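Local coordinates for kinetochore protein Mis16 (Schizosaccharomyces japonicus, PDB 4XYH), which is a WD-repeat beta-propeller protein that recognises histone H4 and, independently, the CENP-A chaperone Scm3, probably helping to deliver CENP-A to centromeres, at residues A176-H181 and I223-V228. Numbering follows the deposited sequence.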
loop_
_atom_site.group_PDB
_atom_site.type_symbol
_atom_site.label_atom_id
_atom_site.label_comp_id
_atom_site.label_asym_id
_atom_site.label_seq_id
_atom_site.Cartn_x
_atom_site.Cartn_y
_atom_site.Cartn_z
ATOM N N ALA A 176 17.266 -4.813 -13.592
ATOM C CA ALA A 176 16.569 -5.943 -14.218
ATOM C C ALA A 176 15.180 -5.508 -14.643
ATOM O O ALA A 176 14.595 -4.610 -14.049
ATOM C CB ALA A 176 16.475 -7.136 -13.282
ATOM N N CYS A 177 14.663 -6.144 -15.687
ATOM C CA CYS A 177 13.304 -5.915 -16.141
ATOM C C CYS A 177 12.533 -7.226 -16.124
ATOM O O CYS A 177 12.967 -8.197 -16.738
ATOM C CB CYS A 177 13.293 -5.317 -17.543
ATOM S SG CYS A 177 11.627 -5.078 -18.173
ATOM N N LEU A 178 11.410 -7.255 -15.403
ATOM C CA LEU A 178 10.554 -8.443 -15.343
ATOM C C LEU A 178 9.551 -8.402 -16.487
ATOM O O LEU A 178 8.619 -7.594 -16.462
ATOM C CB LEU A 178 9.823 -8.515 -14.013
ATOM C CG LEU A 178 10.707 -8.179 -12.810
ATOM C CD1 LEU A 178 9.850 -8.085 -11.572
ATOM C CD2 LEU A 178 11.792 -9.227 -12.618
ATOM N N ARG A 179 9.732 -9.267 -17.486
ATOM C CA ARG A 179 8.998 -9.108 -18.747
ATOM C C ARG A 179 7.948 -10.142 -19.064
ATOM O O ARG A 179 8.186 -10.973 -19.941
ATOM C CB ARG A 179 9.957 -9.105 -19.940
ATOM C CG ARG A 179 11.225 -8.391 -19.715
ATOM C CD ARG A 179 11.833 -7.969 -21.026
ATOM N NE ARG A 179 11.170 -6.777 -21.530
ATOM C CZ ARG A 179 11.743 -5.593 -21.726
ATOM N NH1 ARG A 179 13.035 -5.394 -21.495
ATOM N NH2 ARG A 179 10.996 -4.606 -22.179
ATOM N N HIS A 180 6.787 -10.071 -18.428
ATOM C CA HIS A 180 5.658 -10.866 -18.907
ATOM C C HIS A 180 4.358 -10.098 -19.144
ATOM O O HIS A 180 3.664 -10.305 -20.129
ATOM C CB HIS A 180 5.346 -12.000 -17.939
ATOM C CG HIS A 180 4.607 -13.135 -18.579
ATOM N ND1 HIS A 180 3.236 -13.251 -18.534
ATOM C CD2 HIS A 180 5.058 -14.215 -19.271
ATOM C CE1 HIS A 180 2.866 -14.347 -19.179
ATOM N NE2 HIS A 180 3.951 -14.950 -19.630
ATOM N N HIS A 181 3.991 -9.272 -18.181
ATOM C CA HIS A 181 2.721 -8.563 -18.212
ATOM C C HIS A 181 2.543 -7.722 -19.469
ATOM O O HIS A 181 3.522 -7.180 -19.992
ATOM C CB HIS A 181 2.586 -7.687 -16.953
ATOM C CG HIS A 181 2.352 -8.473 -15.703
ATOM N ND1 HIS A 181 1.214 -9.231 -15.501
ATOM C CD2 HIS A 181 3.103 -8.614 -14.583
ATOM C CE1 HIS A 181 1.283 -9.811 -14.314
ATOM N NE2 HIS A 181 2.420 -9.453 -13.735
ATOM N N ILE A 223 19.296 -6.764 -17.015
ATOM C CA ILE A 223 18.977 -8.105 -17.502
ATOM C C ILE A 223 17.464 -8.303 -17.628
ATOM O O ILE A 223 16.688 -7.687 -16.896
ATOM C CB ILE A 223 19.558 -9.205 -16.592
ATOM C CG1 ILE A 223 18.931 -9.148 -15.206
ATOM C CG2 ILE A 223 21.075 -9.067 -16.473
ATOM C CD1 ILE A 223 19.423 -10.252 -14.271
ATOM N N ASP A 224 17.053 -9.151 -18.572
ATOM C CA ASP A 224 15.656 -9.572 -18.695
ATOM C C ASP A 224 15.367 -10.798 -17.826
ATOM O O ASP A 224 16.197 -11.694 -17.692
ATOM C CB ASP A 224 15.314 -9.868 -20.149
ATOM C CG ASP A 224 15.286 -8.620 -21.000
ATOM O OD1 ASP A 224 14.833 -7.568 -20.498
ATOM O OD2 ASP A 224 15.728 -8.683 -22.167
ATOM N N VAL A 225 14.194 -10.811 -17.204
ATOM C CA VAL A 225 13.808 -11.914 -16.341
ATOM C C VAL A 225 12.436 -12.414 -16.766
ATOM O O VAL A 225 11.537 -11.619 -17.059
ATOM C CB VAL A 225 13.788 -11.501 -14.848
ATOM C CG1 VAL A 225 13.315 -12.652 -13.968
ATOM C CG2 VAL A 225 15.160 -11.046 -14.419
ATOM N N ALA A 226 12.299 -13.735 -16.812
ATOM C CA ALA A 226 11.050 -14.381 -17.174
ATOM C C ALA A 226 10.414 -14.911 -15.897
ATOM O O ALA A 226 11.117 -15.199 -14.927
ATOM C CB ALA A 226 11.291 -15.509 -18.177
ATOM N N PRO A 227 9.080 -15.024 -15.879
ATOM C CA PRO A 227 8.492 -15.510 -14.628
ATOM C C PRO A 227 8.755 -16.985 -14.396
ATOM O O PRO A 227 8.964 -17.725 -15.334
ATOM C CB PRO A 227 6.997 -15.246 -14.802
ATOM C CG PRO A 227 6.790 -15.027 -16.285
ATOM C CD PRO A 227 8.075 -14.490 -16.821
ATOM N N VAL A 228 8.760 -17.381 -13.132
ATOM C CA VAL A 228 8.817 -18.776 -12.731
ATOM C C VAL A 228 7.434 -19.441 -12.867
ATOM O O VAL A 228 7.331 -20.598 -13.266
ATOM C CB VAL A 228 9.352 -18.876 -11.287
ATOM C CG1 VAL A 228 8.874 -20.121 -10.600
ATOM C CG2 VAL A 228 10.880 -18.775 -11.289
#
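Val225 N donates to Cys177 O at 2.9 Å, the middle bond of a short parallel pairing, flanked by Cys177 N to Ile223 O and by Arg179 N to Val225 O, which is nearly straight at 175°. Strand 223-225 is thereby added in parallel to the outer edge of an otherwise antiparallel propeller blade, beside strand 176-178, before the chain continues into strand 229-231 of the next blade. The face bearing Ala176, Leu178, Ile223 and Val225 is tightly packed and apolar. Leu178 and Val225 lie side by side, CD2 of Leu178 resting 3.8 Å from CB of Val225, while Ala176 CB meets Ile223 CG1 at 3.7 Å. Past the strands, CG of Pro227 presses on the imidazole of His180, 3.5 Å from CD2, and both residues also touch Trp210 of the next blade. On the face of Cys177 and Asp224, Cys177 is buried, but Asp224 and the arginine that reaches over from beyond the strand are exposed. The Arg179 chain bends at chi3 (79°), where NE turns off, and NH1 meets OD1 of Asp224 at 3.0 Å, on the syn side of a carboxylate turned 80° from the guanidinium. SG of Cys177 lies 3.5 Å above the centre of the guanidinium, covering one face. Backbone bonds and apolar contacts thus probably carry most of the attachment of the connecting segment to the blade's edge, with the exposed salt bridge, held by a single hydrogen bond, probably weakened by water.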